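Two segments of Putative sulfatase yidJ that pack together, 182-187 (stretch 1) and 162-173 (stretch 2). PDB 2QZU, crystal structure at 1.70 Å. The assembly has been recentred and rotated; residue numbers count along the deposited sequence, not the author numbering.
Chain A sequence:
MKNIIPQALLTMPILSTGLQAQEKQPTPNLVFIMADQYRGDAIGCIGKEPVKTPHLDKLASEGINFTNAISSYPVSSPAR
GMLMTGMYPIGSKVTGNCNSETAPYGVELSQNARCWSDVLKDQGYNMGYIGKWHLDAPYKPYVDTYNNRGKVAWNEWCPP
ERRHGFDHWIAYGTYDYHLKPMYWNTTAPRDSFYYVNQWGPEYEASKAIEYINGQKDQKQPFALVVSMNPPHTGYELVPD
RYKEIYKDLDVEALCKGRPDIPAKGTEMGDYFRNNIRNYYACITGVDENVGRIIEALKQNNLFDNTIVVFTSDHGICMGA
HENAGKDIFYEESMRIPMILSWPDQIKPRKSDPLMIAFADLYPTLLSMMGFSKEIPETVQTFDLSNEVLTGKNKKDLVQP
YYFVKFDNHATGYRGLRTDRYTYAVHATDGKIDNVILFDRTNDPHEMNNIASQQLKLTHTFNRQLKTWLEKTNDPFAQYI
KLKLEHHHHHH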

HETATM    1  N   MSE A 182      14.750  -2.260  -7.471  1.00  2.98           N
HETATM    2  CA  MSE A 182      15.357  -2.279  -8.794  1.00  7.05           C
HETATM    3  C   MSE A 182      16.612  -1.424  -8.773  1.00  2.81           C
HETATM    4  O   MSE A 182      16.763  -0.532  -7.928  1.00  7.74           O
HETATM    5  CB  MSE A 182      14.372  -1.802  -9.876  1.00  7.72           C
HETATM    6  CG  MSE A 182      13.547  -0.587  -9.528  1.00  7.24           C
HETATM    7 SE   MSE A 182      14.540   1.052  -9.661  1.00 28.54          SE
HETATM    8  CE  MSE A 182      13.103   2.311  -9.503  1.00 30.35           C
ATOM      9  N   TYR A 183      17.519  -1.709  -9.700  1.00  5.32           N
ATOM     10  CA  TYR A 183      18.789  -1.008  -9.777  1.00  4.66           C
ATOM     11  C   TYR A 183      19.305  -0.962 -11.200  1.00  6.91           C
ATOM     12  O   TYR A 183      18.846  -1.701 -12.077  1.00  8.84           O
ATOM     13  CB  TYR A 183      19.854  -1.747  -8.953  1.00  2.07           C
ATOM     14  CG  TYR A 183      19.514  -1.959  -7.501  1.00  2.88           C
ATOM     15  CD1 TYR A 183      19.869  -1.015  -6.537  1.00 10.41           C
ATOM     16  CD2 TYR A 183      18.804  -3.087  -7.093  1.00  8.83           C
ATOM     17  CE1 TYR A 183      19.522  -1.186  -5.201  1.00  4.09           C
ATOM     18  CE2 TYR A 183      18.445  -3.267  -5.763  1.00  7.88           C
ATOM     19  CZ  TYR A 183      18.804  -2.315  -4.822  1.00  5.49           C
ATOM     20  OH  TYR A 183      18.428  -2.481  -3.513  1.00  9.51           O
ATOM     21  N   TRP A 184      20.271  -0.078 -11.408  1.00  5.06           N
ATOM     22  CA  TRP A 184      20.970   0.042 -12.677  1.00  5.97           C
ATOM     23  C   TRP A 184      22.407  -0.242 -12.270  1.00  5.21           C
ATOM     24  O   TRP A 184      22.897   0.345 -11.301  1.00  9.29           O
ATOM     25  CB  TRP A 184      20.919   1.465 -13.225  1.00  4.97           C
ATOM     26  CG  TRP A 184      19.700   1.821 -13.998  1.00  4.48           C
ATOM     27  CD1 TRP A 184      19.442   1.547 -15.314  1.00  5.55           C
ATOM     28  CD2 TRP A 184      18.601   2.598 -13.526  1.00  5.70           C
ATOM     29  NE1 TRP A 184      18.248   2.120 -15.691  1.00  7.48           N
ATOM     30  CE2 TRP A 184      17.711   2.771 -14.610  1.00  9.44           C
ATOM     31  CE3 TRP A 184      18.281   3.170 -12.286  1.00  2.69           C
ATOM     32  CZ2 TRP A 184      16.522   3.494 -14.494  1.00  6.30           C
ATOM     33  CZ3 TRP A 184      17.099   3.890 -12.170  1.00  2.34           C
ATOM     34  CH2 TRP A 184      16.234   4.047 -13.271  1.00  4.33           C
ATOM     35  N   ASN A 185      23.068  -1.150 -12.977  1.00  7.10           N
ATOM     36  CA  ASN A 185      24.468  -1.441 -12.692  1.00 10.81           C
ATOM     37  C   ASN A 185      25.258  -0.374 -13.452  1.00 11.03           C
ATOM     38  O   ASN A 185      24.669   0.482 -14.110  1.00 11.51           O
ATOM     39  CB  ASN A 185      24.833  -2.851 -13.163  1.00  9.15           C
ATOM     40  CG  ASN A 185      24.448  -3.100 -14.601  1.00 13.99           C
ATOM     41  OD1 ASN A 185      24.919  -2.415 -15.506  1.00 20.99           O
ATOM     42  ND2 ASN A 185      23.578  -4.079 -14.822  1.00 31.83           N
ATOM     43  N   THR A 186      26.583  -0.430 -13.385  1.00  6.91           N
ATOM     44  CA  THR A 186      27.421   0.581 -14.026  1.00 10.01           C
ATOM     45  C   THR A 186      27.227   0.822 -15.523  1.00 11.51           C
ATOM     46  O   THR A 186      27.191   1.970 -15.961  1.00  8.45           O
ATOM     47  CB  THR A 186      28.920   0.293 -13.767  1.00  7.31           C
ATOM     48  OG1 THR A 186      29.147   0.195 -12.353  1.00 12.72           O
ATOM     49  CG2 THR A 186      29.790   1.416 -14.332  1.00  8.86           C
ATOM     50  N   THR A 187      27.086  -0.240 -16.307  1.00  9.77           N
ATOM     51  CA  THR A 187      26.946  -0.082 -17.754  1.00 14.60           C
ATOM     52  C   THR A 187      25.549  -0.242 -18.354  1.00 13.72           C
ATOM     53  O   THR A 187      25.380  -0.130 -19.571  1.00 11.77           O
ATOM     54  CB  THR A 187      27.884  -1.049 -18.493  1.00 15.76           C
ATOM     55  OG1 THR A 187      27.608  -2.392 -18.072  1.00 19.61           O
ATOM     56  CG2 THR A 187      29.334  -0.713 -18.191  1.00 19.07           C
TER
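Stretch 2 162-173: RRHGFDHWIAYG

How does stretch 2 run along stretch 1? It runs antiparallel, extended as a strand from H168 to Y172, after a type I' turn from R163 to F166. A single bridge pairs W184 with A171: W184 N donates to A171 O at 2.9 Å, and A171 N donates to W184 O at 3.1 Å. The chains stay close beyond it, with the CA atoms of N185 and I170 4.5 Å apart.

What holds T186, the residue most covered in stretch 1? Its OG1 accepts a hydrogen bond from W169 N at 2.9 Å, so a side chain takes the place a backbone carbonyl would fill in a regular ladder. T186 O receives R163 NH1 at 2.9 Å, nearly in line. A water bridges R163 NH2 and N185 O, and another joins T186 OG1 to H168 ND1. T186 CG2 also lies 3.2 Å from D167 O.

Where does Y172 sit? Its CA-to-CB bond points toward stretch 1, and its ring turns an edge to the face of Y183, centroids 5.5 Å apart and planes at 79°. Around its CB gather the selenium of M182, with SE to Y172 CB at 3.6 Å, and the indole of W184, with CZ3 to Y172 CB at 4.0 Å.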

ATOM      1  N   ARG A 162      26.624  12.179 -15.033  1.00  6.26           N
ATOM      2  CA  ARG A 162      25.963  12.839 -13.904  1.00  6.75           C
ATOM      3  C   ARG A 162      26.213  12.090 -12.590  1.00  7.60           C
ATOM      4  O   ARG A 162      25.543  12.340 -11.588  1.00  7.80           O
ATOM      5  CB  ARG A 162      24.452  12.956 -14.151  1.00  8.32           C
ATOM      6  CG  ARG A 162      24.057  14.072 -15.126  1.00 10.51           C
ATOM      7  CD  ARG A 162      22.544  14.143 -15.333  1.00  6.54           C
ATOM      8  NE  ARG A 162      21.814  14.361 -14.086  1.00 11.80           N
ATOM      9  CZ  ARG A 162      21.702  15.537 -13.476  1.00 17.74           C
ATOM     10  NH1 ARG A 162      22.267  16.616 -14.002  1.00 20.43           N
ATOM     11  NH2 ARG A 162      21.039  15.629 -12.327  1.00 11.57           N
ATOM     12  N   ARG A 163      27.189  11.186 -12.587  1.00  7.45           N
ATOM     13  CA  ARG A 163      27.486  10.408 -11.386  1.00  2.69           C
ATOM     14  C   ARG A 163      28.565  11.002 -10.484  1.00  2.90           C
ATOM     15  O   ARG A 163      28.907  10.425  -9.457  1.00  4.96           O
ATOM     16  CB  ARG A 163      27.856   8.973 -11.773  1.00  6.95           C
ATOM     17  CG  ARG A 163      26.690   8.229 -12.382  1.00  6.53           C
ATOM     18  CD  ARG A 163      27.042   6.826 -12.842  1.00  4.73           C
ATOM     19  NE  ARG A 163      25.926   6.263 -13.594  1.00  7.35           N
ATOM     20  CZ  ARG A 163      25.960   5.106 -14.249  1.00 12.54           C
ATOM     21  NH1 ARG A 163      27.061   4.364 -14.250  1.00  4.51           N
ATOM     22  NH2 ARG A 163      24.897   4.707 -14.928  1.00  3.86           N
ATOM     23  N   HIS A 164      29.094  12.154 -10.879  1.00  3.83           N
ATOM     24  CA  HIS A 164      30.102  12.853 -10.099  1.00  5.08           C
ATOM     25  C   HIS A 164      31.252  12.006  -9.545  1.00  6.76           C
ATOM     26  O   HIS A 164      31.607  12.110  -8.370  1.00  7.72           O
ATOM     27  CB  HIS A 164      29.400  13.617  -8.973  1.00  6.35           C
ATOM     28  CG  HIS A 164      28.512  14.711  -9.475  1.00  9.37           C
ATOM     29  ND1 HIS A 164      28.970  15.986  -9.721  1.00  9.07           N
ATOM     30  CD2 HIS A 164      27.218  14.693  -9.879  1.00  8.04           C
ATOM     31  CE1 HIS A 164      28.001  16.707 -10.258  1.00  7.80           C
ATOM     32  NE2 HIS A 164      26.927  15.944 -10.364  1.00  7.36           N
ATOM     33  N   GLY A 165      31.832  11.168 -10.397  1.00  5.28           N
ATOM     34  CA  GLY A 165      32.963  10.365  -9.969  1.00  9.59           C
ATOM     35  C   GLY A 165      32.703   8.963  -9.455  1.00  7.48           C
ATOM     36  O   GLY A 165      33.643   8.185  -9.303  1.00 11.68           O
ATOM     37  N   PHE A 166      31.448   8.630  -9.182  1.00  8.55           N
ATOM     38  CA  PHE A 166      31.124   7.296  -8.684  1.00 10.56           C
ATOM     39  C   PHE A 166      31.179   6.298  -9.836  1.00 12.26           C
ATOM     40  O   PHE A 166      30.178   6.070 -10.517  1.00 16.80           O
ATOM     41  CB  PHE A 166      29.734   7.300  -8.037  1.00  7.88           C
ATOM     42  CG  PHE A 166      29.688   7.982  -6.692  1.00 10.74           C
ATOM     43  CD1 PHE A 166      30.349   7.430  -5.596  1.00 11.59           C
ATOM     44  CD2 PHE A 166      28.978   9.167  -6.517  1.00  5.76           C
ATOM     45  CE1 PHE A 166      30.300   8.049  -4.341  1.00  6.15           C
ATOM     46  CE2 PHE A 166      28.922   9.793  -5.270  1.00 13.36           C
ATOM     47  CZ  PHE A 166      29.586   9.231  -4.179  1.00  5.45           C
ATOM     48  N   ASP A 167      32.353   5.704 -10.038  1.00 10.81           N
ATOM     49  CA  ASP A 167      32.572   4.744 -11.115  1.00 15.41           C
ATOM     50  C   ASP A 167      31.821   3.426 -10.949  1.00 14.77           C
ATOM     51  O   ASP A 167      31.269   2.903 -11.918  1.00 21.16           O
ATOM     52  CB  ASP A 167      34.071   4.486 -11.293  1.00 12.01           C
ATOM     53  CG  ASP A 167      34.816   5.722 -11.773  1.00 27.60           C
ATOM     54  OD1 ASP A 167      34.315   6.393 -12.699  1.00 34.37           O
ATOM     55  OD2 ASP A 167      35.903   6.019 -11.235  1.00 37.24           O
ATOM     56  N   HIS A 168      31.814   2.878  -9.739  1.00 10.84           N
ATOM     57  CA  HIS A 168      31.077   1.643  -9.477  1.00  9.27           C
ATOM     58  C   HIS A 168      29.677   2.122  -9.113  1.00  5.78           C
ATOM     59  O   HIS A 168      29.500   2.852  -8.136  1.00  8.53           O
ATOM     60  CB  HIS A 168      31.690   0.873  -8.310  1.00 12.47           C
ATOM     61  CG  HIS A 168      30.988  -0.410  -8.004  1.00  8.23           C
ATOM     62  ND1 HIS A 168      30.975  -1.479  -8.876  1.00 12.60           N
ATOM     63  CD2 HIS A 168      30.259  -0.795  -6.929  1.00 12.39           C
ATOM     64  CE1 HIS A 168      30.272  -2.465  -8.350  1.00 22.76           C
ATOM     65  NE2 HIS A 168      29.827  -2.075  -7.169  1.00 13.54           N
ATOM     66  N   TRP A 169      28.686   1.700  -9.892  1.00  9.47           N
ATOM     67  CA  TRP A 169      27.320   2.165  -9.705  1.00  7.66           C
ATOM     68  C   TRP A 169      26.259   1.066  -9.715  1.00  7.54           C
ATOM     69  O   TRP A 169      26.119   0.337 -10.691  1.00 11.43           O
ATOM     70  CB  TRP A 169      27.031   3.184 -10.817  1.00  5.32           C
ATOM     71  CG  TRP A 169      25.774   4.001 -10.697  1.00  5.08           C
ATOM     72  CD1 TRP A 169      24.572   3.761 -11.305  1.00  5.85           C
ATOM     73  CD2 TRP A 169      25.625   5.236  -9.988  1.00  4.72           C
ATOM     74  NE1 TRP A 169      23.688   4.781 -11.025  1.00  3.31           N
ATOM     75  CE2 TRP A 169      24.310   5.698 -10.215  1.00  5.40           C
ATOM     76  CE3 TRP A 169      26.478   6.003  -9.181  1.00  3.73           C
ATOM     77  CZ2 TRP A 169      23.824   6.890  -9.667  1.00  8.51           C
ATOM     78  CZ3 TRP A 169      25.997   7.190  -8.636  1.00  6.03           C
ATOM     79  CH2 TRP A 169      24.681   7.621  -8.883  1.00  3.91           C
ATOM     80  N   ILE A 170      25.533   0.954  -8.608  1.00  7.09           N
ATOM     81  CA  ILE A 170      24.435  -0.002  -8.468  1.00  7.39           C
ATOM     82  C   ILE A 170      23.412   0.828  -7.710  1.00  6.15           C
ATOM     83  O   ILE A 170      23.309   0.747  -6.485  1.00  5.93           O
ATOM     84  CB  ILE A 170      24.834  -1.225  -7.628  1.00  7.26           C
ATOM     85  CG1 ILE A 170      26.018  -1.937  -8.287  1.00 15.37           C
ATOM     86  CG2 ILE A 170      23.649  -2.177  -7.508  1.00  9.65           C
ATOM     87  CD1 ILE A 170      26.613  -3.049  -7.453  1.00 14.59           C
ATOM     88  N   ALA A 171      22.654   1.626  -8.450  1.00  4.32           N
ATOM     89  CA  ALA A 171      21.713   2.531  -7.824  1.00  4.50           C
ATOM     90  C   ALA A 171      20.455   2.814  -8.624  1.00  2.51           C
ATOM     91  O   ALA A 171      20.262   2.297  -9.727  1.00  5.22           O
ATOM     92  CB  ALA A 171      22.429   3.839  -7.530  1.00  6.56           C
ATOM     93  N   TYR A 172      19.604   3.650  -8.038  1.00  4.87           N
ATOM     94  CA  TYR A 172      18.352   4.058  -8.658  1.00  2.65           C
ATOM     95  C   TYR A 172      17.993   5.473  -8.190  1.00  6.98           C
ATOM     96  O   TYR A 172      18.687   6.045  -7.343  1.00  4.30           O
ATOM     97  CB  TYR A 172      17.235   3.077  -8.287  1.00  5.62           C
ATOM     98  CG  TYR A 172      17.004   2.932  -6.799  1.00  2.07           C
ATOM     99  CD1 TYR A 172      17.811   2.100  -6.018  1.00  6.62           C
ATOM    100  CD2 TYR A 172      15.981   3.641  -6.165  1.00  7.65           C
ATOM    101  CE1 TYR A 172      17.600   1.979  -4.639  1.00  4.50           C
ATOM    102  CE2 TYR A 172      15.762   3.525  -4.796  1.00  6.68           C
ATOM    103  CZ  TYR A 172      16.575   2.694  -4.039  1.00  6.95           C
ATOM    104  OH  TYR A 172      16.351   2.572  -2.687  1.00  8.99           O
ATOM    105  N   GLY A 173      16.932   6.045  -8.762  1.00  4.18           N
ATOM    106  CA  GLY A 173      16.500   7.380  -8.373  1.00  4.19           C
ATOM    107  C   GLY A 173      15.785   7.256  -7.042  1.00  7.87           C
ATOM    108  O   GLY A 173      16.318   7.630  -6.000  1.00  5.19           O
TER
HETATM  109  O   HOH W   1      23.634   2.372 -15.787  1.00 11.32           O
HETATM  110  O   HOH W   2      31.490  -1.023 -11.862  1.00 27.92           O